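ComZ (Thermus thermophilus, PDB 6QVI) is a competence-associated pilin with a beta-solenoid domain that probably acts at the pilus tip as a receptor for DNA during natural transformation. Local coordinates at residues A[428-433]-A[501-506]; A[274-279]-A[471-476]; A[135-140]-A[159-164]; A[180-185]-A[208-213]. All blocks are in the same frame, centred on the assembly; numbering follows the deposited sequence.

Contact 1 (A[428-433]-A[501-506])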
# COMPACT_ATOMS: atom_id res chain seq x y z
N PHE A 428 -4.03 1.01 16.79
CA PHE A 428 -3.51 0.72 15.46
C PHE A 428 -4.29 -0.42 14.83
O PHE A 428 -4.58 -1.42 15.49
CB PHE A 428 -2.04 0.32 15.56
CG PHE A 428 -1.20 0.82 14.44
CD1 PHE A 428 -1.00 2.17 14.25
CD2 PHE A 428 -0.62 -0.07 13.54
CE1 PHE A 428 -0.22 2.64 13.21
CE2 PHE A 428 0.16 0.39 12.49
CZ PHE A 428 0.36 1.76 12.33
N PRO A 429 -4.60 -0.33 13.53
CA PRO A 429 -4.20 0.80 12.70
C PRO A 429 -5.32 1.79 12.47
O PRO A 429 -5.35 2.43 11.42
CB PRO A 429 -3.81 0.13 11.38
CG PRO A 429 -4.70 -1.11 11.32
CD PRO A 429 -5.26 -1.37 12.72
N ASN A 430 -6.22 1.87 13.42
CA ASN A 430 -7.22 2.86 13.31
C ASN A 430 -6.66 4.10 13.96
O ASN A 430 -7.42 5.00 14.20
CB ASN A 430 -8.46 2.43 14.05
CG ASN A 430 -9.22 1.35 13.34
OD1 ASN A 430 -8.76 0.82 12.34
ND2 ASN A 430 -10.39 1.00 13.85
N HIS A 431 -5.36 4.24 14.12
CA HIS A 431 -4.81 5.42 14.72
C HIS A 431 -3.38 5.39 14.35
O HIS A 431 -2.62 4.67 14.95
CB HIS A 431 -4.93 5.29 16.21
CG HIS A 431 -4.32 6.42 16.95
ND1 HIS A 431 -3.94 6.31 18.26
CD2 HIS A 431 -4.02 7.68 16.57
CE1 HIS A 431 -3.43 7.46 18.66
NE2 HIS A 431 -3.47 8.30 17.65
N ALA A 432 -3.00 6.17 13.37
CA ALA A 432 -1.63 6.13 12.91
C ALA A 432 -1.00 7.47 12.68
O ALA A 432 -1.63 8.40 12.24
CB ALA A 432 -1.59 5.34 11.63
N LEU A 433 0.28 7.53 12.95
CA LEU A 433 1.05 8.75 12.70
C LEU A 433 2.11 8.40 11.68
O LEU A 433 2.87 7.45 11.87
CB LEU A 433 1.69 9.28 13.98
CG LEU A 433 2.56 10.51 13.78
CD1 LEU A 433 1.71 11.60 13.17
CD2 LEU A 433 3.17 10.96 15.11
N LYS A 501 -7.56 2.01 3.89
CA LYS A 501 -7.34 3.21 3.08
C LYS A 501 -7.96 4.43 3.75
O LYS A 501 -7.34 5.50 3.78
CB LYS A 501 -7.95 3.02 1.67
CG LYS A 501 -7.93 4.31 0.83
CD LYS A 501 -6.70 4.36 -0.10
CE LYS A 501 -6.52 5.72 -0.77
NZ LYS A 501 -6.02 6.74 0.22
N GLU A 502 -9.15 4.29 4.33
CA GLU A 502 -9.67 5.34 5.20
C GLU A 502 -8.85 5.30 6.47
O GLU A 502 -8.47 4.22 6.92
CB GLU A 502 -11.18 5.18 5.49
CG GLU A 502 -11.65 4.05 6.46
CD GLU A 502 -12.05 2.75 5.76
OE1 GLU A 502 -13.27 2.40 5.74
OE2 GLU A 502 -11.18 2.14 5.14
N ASN A 503 -8.60 6.46 7.06
CA ASN A 503 -7.83 6.58 8.29
C ASN A 503 -6.38 6.13 8.07
O ASN A 503 -5.74 5.55 8.95
CB ASN A 503 -8.52 5.78 9.42
CG ASN A 503 -7.91 6.00 10.77
OD1 ASN A 503 -6.90 6.71 10.91
ND2 ASN A 503 -8.50 5.41 11.79
N ARG A 504 -5.86 6.40 6.88
CA ARG A 504 -4.47 6.27 6.44
C ARG A 504 -3.88 7.66 6.26
O ARG A 504 -4.53 8.49 5.60
CB ARG A 504 -4.44 5.53 5.11
CG ARG A 504 -3.15 5.53 4.35
CD ARG A 504 -2.93 4.20 3.66
NE ARG A 504 -1.92 4.34 2.61
CZ ARG A 504 -0.60 4.26 2.80
NH1 ARG A 504 -0.10 4.03 4.02
NH2 ARG A 504 0.22 4.41 1.78
N PRO A 505 -2.66 7.96 6.74
CA PRO A 505 -2.15 9.33 6.60
C PRO A 505 -2.20 9.79 5.15
O PRO A 505 -1.48 9.27 4.29
CB PRO A 505 -0.72 9.23 7.12
CG PRO A 505 -0.75 8.11 8.09
CD PRO A 505 -1.76 7.12 7.56
N ALA A 506 -3.07 10.79 4.90
CA ALA A 506 -3.31 11.27 3.54
C ALA A 506 -2.01 11.67 2.84
O ALA A 506 -1.90 11.52 1.60
CB ALA A 506 -4.29 12.44 3.57

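Contact 2 (A[274-279]-A[471-476])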
# COMPACT_ATOMS: atom_id res chain seq x y z
N PRO A 274 4.79 1.47 -10.31
CA PRO A 274 5.11 2.73 -9.67
C PRO A 274 6.56 2.89 -9.42
O PRO A 274 7.21 1.95 -9.07
CB PRO A 274 4.44 2.60 -8.33
CG PRO A 274 4.52 1.17 -8.05
CD PRO A 274 4.27 0.50 -9.35
N PRO A 275 7.06 4.09 -9.61
CA PRO A 275 8.45 4.40 -9.35
C PRO A 275 8.62 4.78 -7.91
O PRO A 275 7.66 4.97 -7.21
CB PRO A 275 8.66 5.61 -10.22
CG PRO A 275 7.36 6.28 -10.19
CD PRO A 275 6.34 5.21 -10.19
N PHE A 276 9.85 4.90 -7.45
CA PHE A 276 10.07 5.27 -6.08
C PHE A 276 9.55 6.66 -5.96
O PHE A 276 9.91 7.51 -6.73
CB PHE A 276 11.55 5.21 -5.76
CG PHE A 276 11.87 5.60 -4.37
CD1 PHE A 276 11.50 4.83 -3.33
CD2 PHE A 276 12.53 6.75 -4.12
CE1 PHE A 276 11.77 5.20 -2.06
CE2 PHE A 276 12.80 7.13 -2.85
CZ PHE A 276 12.42 6.35 -1.82
N PRO A 277 8.68 6.89 -5.01
CA PRO A 277 8.09 8.21 -4.86
C PRO A 277 9.08 9.19 -4.32
O PRO A 277 9.75 8.92 -3.37
CB PRO A 277 6.96 7.97 -3.90
CG PRO A 277 7.36 6.80 -3.14
CD PRO A 277 8.23 5.97 -3.98
N THR A 278 9.13 10.35 -4.93
CA THR A 278 10.08 11.38 -4.55
C THR A 278 9.34 12.71 -4.39
O THR A 278 8.38 12.98 -5.09
CB THR A 278 11.22 11.59 -5.55
OG1 THR A 278 10.66 11.89 -6.84
CG2 THR A 278 12.09 10.37 -5.65
N LEU A 279 9.89 13.57 -3.52
CA LEU A 279 9.27 14.86 -3.26
C LEU A 279 9.13 15.71 -4.53
O LEU A 279 8.19 16.51 -4.62
CB LEU A 279 10.10 15.62 -2.22
CG LEU A 279 9.99 15.25 -0.74
CD1 LEU A 279 8.55 15.23 -0.30
CD2 LEU A 279 10.62 13.90 -0.52
N ILE A 471 9.00 2.80 3.27
CA ILE A 471 9.33 3.17 1.91
C ILE A 471 10.62 3.97 1.99
O ILE A 471 10.67 5.03 2.64
CB ILE A 471 8.24 4.02 1.21
CG1 ILE A 471 6.93 3.23 1.14
CG2 ILE A 471 8.74 4.60 -0.12
CD1 ILE A 471 5.71 4.10 0.93
N SER A 472 11.67 3.45 1.38
CA SER A 472 12.91 4.19 1.43
C SER A 472 13.81 3.76 0.29
O SER A 472 13.70 2.67 -0.25
CB SER A 472 13.60 3.99 2.79
OG SER A 472 14.38 2.81 2.77
N ASN A 473 14.76 4.63 -0.02
CA ASN A 473 15.64 4.37 -1.14
C ASN A 473 16.67 3.32 -0.79
O ASN A 473 17.11 2.59 -1.69
CB ASN A 473 16.30 5.67 -1.58
CG ASN A 473 16.97 5.53 -2.91
OD1 ASN A 473 18.14 5.13 -2.99
ND2 ASN A 473 16.22 5.80 -3.98
N GLN A 474 17.00 3.20 0.50
CA GLN A 474 17.92 2.20 1.02
C GLN A 474 17.54 1.86 2.45
O GLN A 474 17.10 2.72 3.22
CB GLN A 474 19.37 2.68 1.00
CG GLN A 474 20.10 2.55 -0.31
CD GLN A 474 21.61 2.75 -0.12
OE1 GLN A 474 22.25 3.47 -0.89
NE2 GLN A 474 22.19 2.10 0.91
N PHE A 475 17.75 0.61 2.83
CA PHE A 475 17.46 0.11 4.15
C PHE A 475 18.77 -0.41 4.66
O PHE A 475 19.52 -1.00 3.93
CB PHE A 475 16.47 -1.02 4.04
CG PHE A 475 16.04 -1.60 5.34
CD1 PHE A 475 16.82 -2.50 5.99
CD2 PHE A 475 14.83 -1.30 5.85
CE1 PHE A 475 16.40 -3.04 7.16
CE2 PHE A 475 14.41 -1.84 7.02
CZ PHE A 475 15.19 -2.72 7.67
N CYS A 476 19.06 -0.16 5.93
CA CYS A 476 20.32 -0.54 6.52
C CYS A 476 20.23 -0.86 7.99
O CYS A 476 19.49 -0.25 8.71
CB CYS A 476 21.27 0.60 6.28
SG CYS A 476 22.79 0.61 7.20

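Contact 3 (A[135-140]-A[159-164])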
# COMPACT_ATOMS: atom_id res chain seq x y z
N LEU A 135 -0.19 -1.74 -3.57
CA LEU A 135 0.92 -2.57 -3.13
C LEU A 135 0.97 -2.66 -1.62
O LEU A 135 0.73 -1.67 -0.90
CB LEU A 135 2.24 -2.01 -3.67
CG LEU A 135 2.29 -2.07 -5.20
CD1 LEU A 135 3.69 -1.82 -5.71
CD2 LEU A 135 1.77 -3.45 -5.67
N GLU A 136 1.26 -3.87 -1.14
CA GLU A 136 1.28 -4.15 0.29
C GLU A 136 2.57 -4.88 0.63
O GLU A 136 2.68 -6.08 0.38
CB GLU A 136 0.06 -4.94 0.74
CG GLU A 136 -1.21 -4.13 0.63
CD GLU A 136 -2.37 -4.79 1.32
OE1 GLU A 136 -2.21 -5.93 1.79
OE2 GLU A 136 -3.45 -4.15 1.40
N GLN A 137 3.54 -4.13 1.17
CA GLN A 137 4.83 -4.73 1.49
C GLN A 137 5.38 -4.07 2.76
O GLN A 137 5.06 -2.92 3.07
CB GLN A 137 5.79 -4.59 0.30
CG GLN A 137 6.07 -3.12 -0.05
CD GLN A 137 5.01 -2.48 -0.92
OE1 GLN A 137 4.65 -3.00 -1.96
NE2 GLN A 137 4.45 -1.37 -0.45
N ALA A 138 6.23 -4.80 3.48
CA ALA A 138 6.84 -4.19 4.65
C ALA A 138 7.90 -3.21 4.24
O ALA A 138 8.11 -2.20 4.93
CB ALA A 138 7.46 -5.23 5.58
N ILE A 139 8.59 -3.48 3.16
CA ILE A 139 9.64 -2.62 2.74
C ILE A 139 9.63 -2.40 1.29
O ILE A 139 9.74 -3.31 0.55
CB ILE A 139 10.97 -3.30 2.98
CG1 ILE A 139 11.29 -3.34 4.45
CG2 ILE A 139 12.09 -2.58 2.29
CD1 ILE A 139 12.60 -4.01 4.70
N PHE A 140 9.53 -1.16 0.88
CA PHE A 140 9.57 -0.85 -0.51
C PHE A 140 10.89 -0.18 -0.69
O PHE A 140 11.11 0.82 -0.10
CB PHE A 140 8.47 0.10 -0.82
CG PHE A 140 8.37 0.43 -2.25
CD1 PHE A 140 7.37 -0.07 -3.00
CD2 PHE A 140 9.28 1.23 -2.83
CE1 PHE A 140 7.27 0.23 -4.32
CE2 PHE A 140 9.19 1.54 -4.14
CZ PHE A 140 8.19 1.04 -4.89
N GLY A 159 5.80 -8.16 2.48
CA GLY A 159 6.49 -8.18 1.21
C GLY A 159 7.66 -7.25 1.20
O GLY A 159 7.79 -6.39 2.08
N VAL A 160 8.51 -7.41 0.21
CA VAL A 160 9.60 -6.49 -0.02
C VAL A 160 9.65 -6.25 -1.52
O VAL A 160 9.82 -7.14 -2.26
CB VAL A 160 10.98 -6.91 0.51
CG1 VAL A 160 10.93 -8.04 1.49
CG2 VAL A 160 11.93 -7.21 -0.59
N TYR A 161 9.46 -5.01 -1.93
CA TYR A 161 9.47 -4.61 -3.32
C TYR A 161 10.71 -3.80 -3.53
O TYR A 161 11.00 -2.96 -2.75
CB TYR A 161 8.24 -3.75 -3.58
CG TYR A 161 7.99 -3.28 -5.00
CD1 TYR A 161 8.87 -2.46 -5.64
CD2 TYR A 161 6.84 -3.60 -5.66
CE1 TYR A 161 8.63 -2.03 -6.91
CE2 TYR A 161 6.59 -3.15 -6.93
CZ TYR A 161 7.50 -2.37 -7.54
OH TYR A 161 7.28 -1.92 -8.80
N VAL A 162 11.46 -4.08 -4.56
CA VAL A 162 12.64 -3.32 -4.82
C VAL A 162 12.55 -2.86 -6.24
O VAL A 162 12.17 -3.63 -7.08
CB VAL A 162 13.86 -4.21 -4.69
CG1 VAL A 162 15.10 -3.44 -5.03
CG2 VAL A 162 13.96 -4.73 -3.29
N VAL A 163 12.86 -1.62 -6.54
CA VAL A 163 12.78 -1.21 -7.92
C VAL A 163 14.03 -1.49 -8.72
O VAL A 163 13.93 -2.01 -9.80
CB VAL A 163 12.16 0.19 -8.15
CG1 VAL A 163 11.56 0.75 -6.90
CG2 VAL A 163 13.08 1.15 -8.81
N GLY A 164 15.20 -1.21 -8.20
CA GLY A 164 16.41 -1.49 -8.94
C GLY A 164 16.90 -0.37 -9.80
O GLY A 164 16.37 0.70 -9.75

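Contact 4 (A[180-185]-A[208-213])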
# COMPACT_ATOMS: atom_id res chain seq x y z
N PHE A 180 18.73 -13.18 6.39
CA PHE A 180 17.56 -12.58 5.74
C PHE A 180 16.41 -13.59 5.80
O PHE A 180 16.55 -14.72 5.33
CB PHE A 180 17.91 -12.22 4.29
CG PHE A 180 16.80 -11.58 3.51
CD1 PHE A 180 15.73 -12.30 3.01
CD2 PHE A 180 16.86 -10.23 3.21
CE1 PHE A 180 14.72 -11.67 2.26
CE2 PHE A 180 15.88 -9.60 2.48
CZ PHE A 180 14.81 -10.33 1.99
N ALA A 181 15.27 -13.15 6.33
CA ALA A 181 14.09 -13.99 6.42
C ALA A 181 12.91 -13.11 6.10
O ALA A 181 12.79 -12.00 6.64
CB ALA A 181 13.92 -14.63 7.80
N LEU A 182 11.99 -13.66 5.30
CA LEU A 182 10.81 -12.94 4.84
C LEU A 182 9.63 -13.87 5.06
O LEU A 182 9.56 -14.94 4.46
CB LEU A 182 10.96 -12.55 3.37
CG LEU A 182 10.05 -11.51 2.69
CD1 LEU A 182 10.57 -11.24 1.30
CD2 LEU A 182 8.63 -12.05 2.59
N TYR A 183 8.73 -13.46 5.94
CA TYR A 183 7.61 -14.30 6.34
C TYR A 183 6.29 -13.67 5.93
O TYR A 183 6.20 -12.46 5.69
CB TYR A 183 7.66 -14.54 7.85
CG TYR A 183 8.94 -15.20 8.33
CD1 TYR A 183 9.70 -15.97 7.46
CD2 TYR A 183 9.41 -15.02 9.64
CE1 TYR A 183 10.86 -16.59 7.88
CE2 TYR A 183 10.59 -15.63 10.07
CZ TYR A 183 11.31 -16.41 9.18
OH TYR A 183 12.47 -17.03 9.56
N ASN A 184 5.25 -14.50 5.93
CA ASN A 184 3.92 -14.06 5.52
C ASN A 184 2.92 -14.18 6.65
O ASN A 184 1.71 -14.31 6.42
CB ASN A 184 3.44 -14.75 4.25
CG ASN A 184 2.15 -14.16 3.77
OD1 ASN A 184 2.14 -13.11 3.14
ND2 ASN A 184 1.04 -14.84 4.06
N ARG A 185 3.41 -14.16 7.87
CA ARG A 185 2.53 -14.00 9.02
C ARG A 185 3.34 -13.41 10.16
O ARG A 185 4.57 -13.36 10.13
CB ARG A 185 1.89 -15.34 9.37
CG ARG A 185 2.89 -16.47 9.39
CD ARG A 185 2.65 -17.46 10.50
NE ARG A 185 3.30 -17.00 11.72
CZ ARG A 185 2.80 -17.18 12.94
NH1 ARG A 185 1.64 -17.82 13.08
NH2 ARG A 185 3.45 -16.72 14.00
N LEU A 208 -0.29 -12.19 5.21
CA LEU A 208 0.15 -10.81 5.11
C LEU A 208 0.12 -10.30 3.69
O LEU A 208 0.26 -9.08 3.48
CB LEU A 208 1.56 -10.69 5.67
CG LEU A 208 1.74 -10.71 7.18
CD1 LEU A 208 3.21 -10.64 7.50
CD2 LEU A 208 1.01 -9.53 7.79
N CYS A 209 -0.17 -11.19 2.75
CA CYS A 209 -0.13 -10.95 1.31
C CYS A 209 1.28 -10.61 0.84
O CYS A 209 1.49 -9.74 -0.00
CB CYS A 209 -1.14 -9.87 0.90
SG CYS A 209 -2.77 -10.15 1.63
N ALA A 210 2.26 -11.33 1.39
CA ALA A 210 3.66 -11.03 1.11
C ALA A 210 4.07 -11.51 -0.28
O ALA A 210 3.53 -12.47 -0.81
CB ALA A 210 4.58 -11.69 2.13
N SER A 211 5.08 -10.85 -0.83
CA SER A 211 5.63 -11.24 -2.12
C SER A 211 6.98 -10.56 -2.24
O SER A 211 7.24 -9.56 -1.57
CB SER A 211 4.73 -10.88 -3.31
OG SER A 211 4.16 -9.60 -3.16
N LEU A 212 7.82 -11.09 -3.12
CA LEU A 212 9.09 -10.47 -3.44
C LEU A 212 9.06 -10.01 -4.89
O LEU A 212 9.07 -10.83 -5.80
CB LEU A 212 10.24 -11.45 -3.21
CG LEU A 212 11.69 -11.02 -3.45
CD1 LEU A 212 11.86 -9.63 -3.03
CD2 LEU A 212 12.68 -11.93 -2.74
N ARG A 213 9.08 -8.70 -5.10
CA ARG A 213 9.08 -8.16 -6.44
C ARG A 213 10.32 -7.29 -6.63
O ARG A 213 10.62 -6.43 -5.80
CB ARG A 213 7.82 -7.33 -6.73
CG ARG A 213 6.51 -8.12 -6.72
CD ARG A 213 5.34 -7.35 -7.33
NE ARG A 213 4.16 -7.39 -6.46
CZ ARG A 213 2.98 -7.89 -6.81
NH1 ARG A 213 2.81 -8.40 -8.02
NH2 ARG A 213 1.97 -7.87 -5.94

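Contact 1 (A[428-433]-A[501-506])
One hydrogen bond carries the polar part of this contact: the N503 amide nitrogen ND2 donates to the backbone oxygen O of N430 at 2.7 Å. The N-H points well at its target (155°), and the oxygen lies close to the plane of the N503 amide. The donor, however, stands above the carbonyl plane of N430 and comes in at a steep C=O...N angle of 101°. Beside the bond, CB of N430 lies 3.7 Å from ND2 of N503. A looser apolar touch follows further along, where A432 CB faces P505 CD at 4.4 Å. In the next shell, backbone geometry does the positioning. K501 to R504 form a type II beta turn with N503 at its third position, where phi is positive (65°), and CG of N503 is anti to its own backbone N, so the amide reaches N430 O. An alanine in place of N503 would remove the amide and is likely to leave the loop joined to 428-433 mainly by the thin A432-P505 packing. On the other segment, H431 turns away, its ND1 hydrogen-bonded to the backbone oxygen of G426 and its NE2 to the backbone N of A391. Strand 398-406, parallel neighbour of 432-437 in the beta-solenoid domain, touches both segments: A399 meets L433, S398 meets N503 and T400 meets P505.

Contact 2 (A[274-279]-A[471-476])
F276 reaches across to the strand corner at N473 because its CG is anti to the backbone N (chi1 179°), which carries the ring outward from the proline-rich loop. The far end of the ring does the touching. CE1 of F276 packs on CG2 of I471 at 3.6 Å, an oblique approach, and CZ of F276 comes to 3.4 Å from the backbone N of N473, while the backbone N of S472 lies at the ring edge. N473 also has its CG anti to its backbone N (chi1 -167°), and its CB lies 3.9 Å from CZ of F276, the two side chains crossing at about a right angle. I471 turns its CG2 branch, anti to the backbone N, to the loop, where P277 CG sits 4.0 Å from that same CG2. No hydrogen bond joins the segments. The corner has its own: S472 OG donates to Q474 O at 2.8 Å, spanning the bend between the two strands. The loop thus packs beside the solenoid where 469-472 gives way to 474-478; strand 451-454 lies next to 469-472 and presents Y453 to I471, and L279 continues onto helix 294-301.

Contact 3 (A[135-140]-A[159-164])
Parallel strand pairing between consecutive coils of the beta-solenoid domain defines this contact: I139 bridges V160 and F140 bridges Y161. The backbone oxygen of G159 takes two donors. I139 N reaches G159 O at 3.2 Å, nearly straight (162°) and in the carbonyl plane, whereas A138 N at 2.6 Å from G159 O makes a weak, bent bond (129°). One step on, Y161 N donates to I139 O at 3.0 Å, arriving nearly along the C=O axis, and the same I139 oxygen receives a CA-H...O contact from V160. The remaining edges of both strands are taken up by neighbours, with F140 hydrogen-bonded through its backbone to V470 and S472, and V160 to S211. The carboxylate of E136 turns off toward R498, which it meets in a salt bridge. On the face shared by F140 and Y161, both residues have CG anti to the backbone N, and their rings lie side by side as an offset stack, centroids 4.5 Å apart and planes at 11°. An alanine in place of Y161 would remove that ring, and is likely to leave F140 without its stacking partner and L135 with one apolar neighbour fewer. V163 adds a methyl to the F140 ring, approaching it obliquely. The L135 side chain reaches the tyrosine, its CD1 3.4 Å from CE2 of Y161.

Contact 4 (A[180-185]-A[208-213])
Two torsions of N184 place its amide: CG is anti to the backbone N (chi1 -173°), and chi2 of 79° turns OD1 to the backbone of 208-213. There A210 N donates to OD1 of N184 at 2.5 Å, approaching nearly along the C=O axis with a fairly straight N-H (161°). The same residue uses its main chain as well, since L208 N donates to N184 O at 3.2 Å, this donor standing above the carbonyl plane. L208 has its CG anti to the carbonyl carbon, and CD1 of L208 then lies 3.5 Å from R185 N. Further up the strand, L182 sends CD2 to A210 CB at 4.1 Å, a light apolar touch. C209, in the bend between these partners, is disulfide-bonded to C51. The other end of the amide is fixed by D207, whose OD2 accepts both N184 ND2 and C209 N; a carboxylate partner at this end is consistent with its being the nitrogen. One asparagine therefore serves two backbone N-H groups of the incoming loop, while the carboxylate of D207 holds its rotation and would probably polarise the amide, making OD1 a somewhat better acceptor for A210 N.

Overall arrangement
From the N terminus, the chain leaves the pseudopilin-like part and enters the beta-solenoid, where contact 3 closes first, across 18 intervening residues. Contact 4 follows in series, closing a loop of 22. Their centres are about 9 Å apart, and they join through neighbouring strands 160-162 and 212-214, with V160 packed on L182. Contact 2 opens at 274-279 but must wait until 471-476; contact 1 opens at 428-433 in between and closes last, at 501-506, so these two cross. Strand 469-472 lies beside 139-141, bringing contact 2 against contact 3, with centres about 9 Å apart. Contact 1 touches none of the others, its centre about 20 Å from that of contact 2.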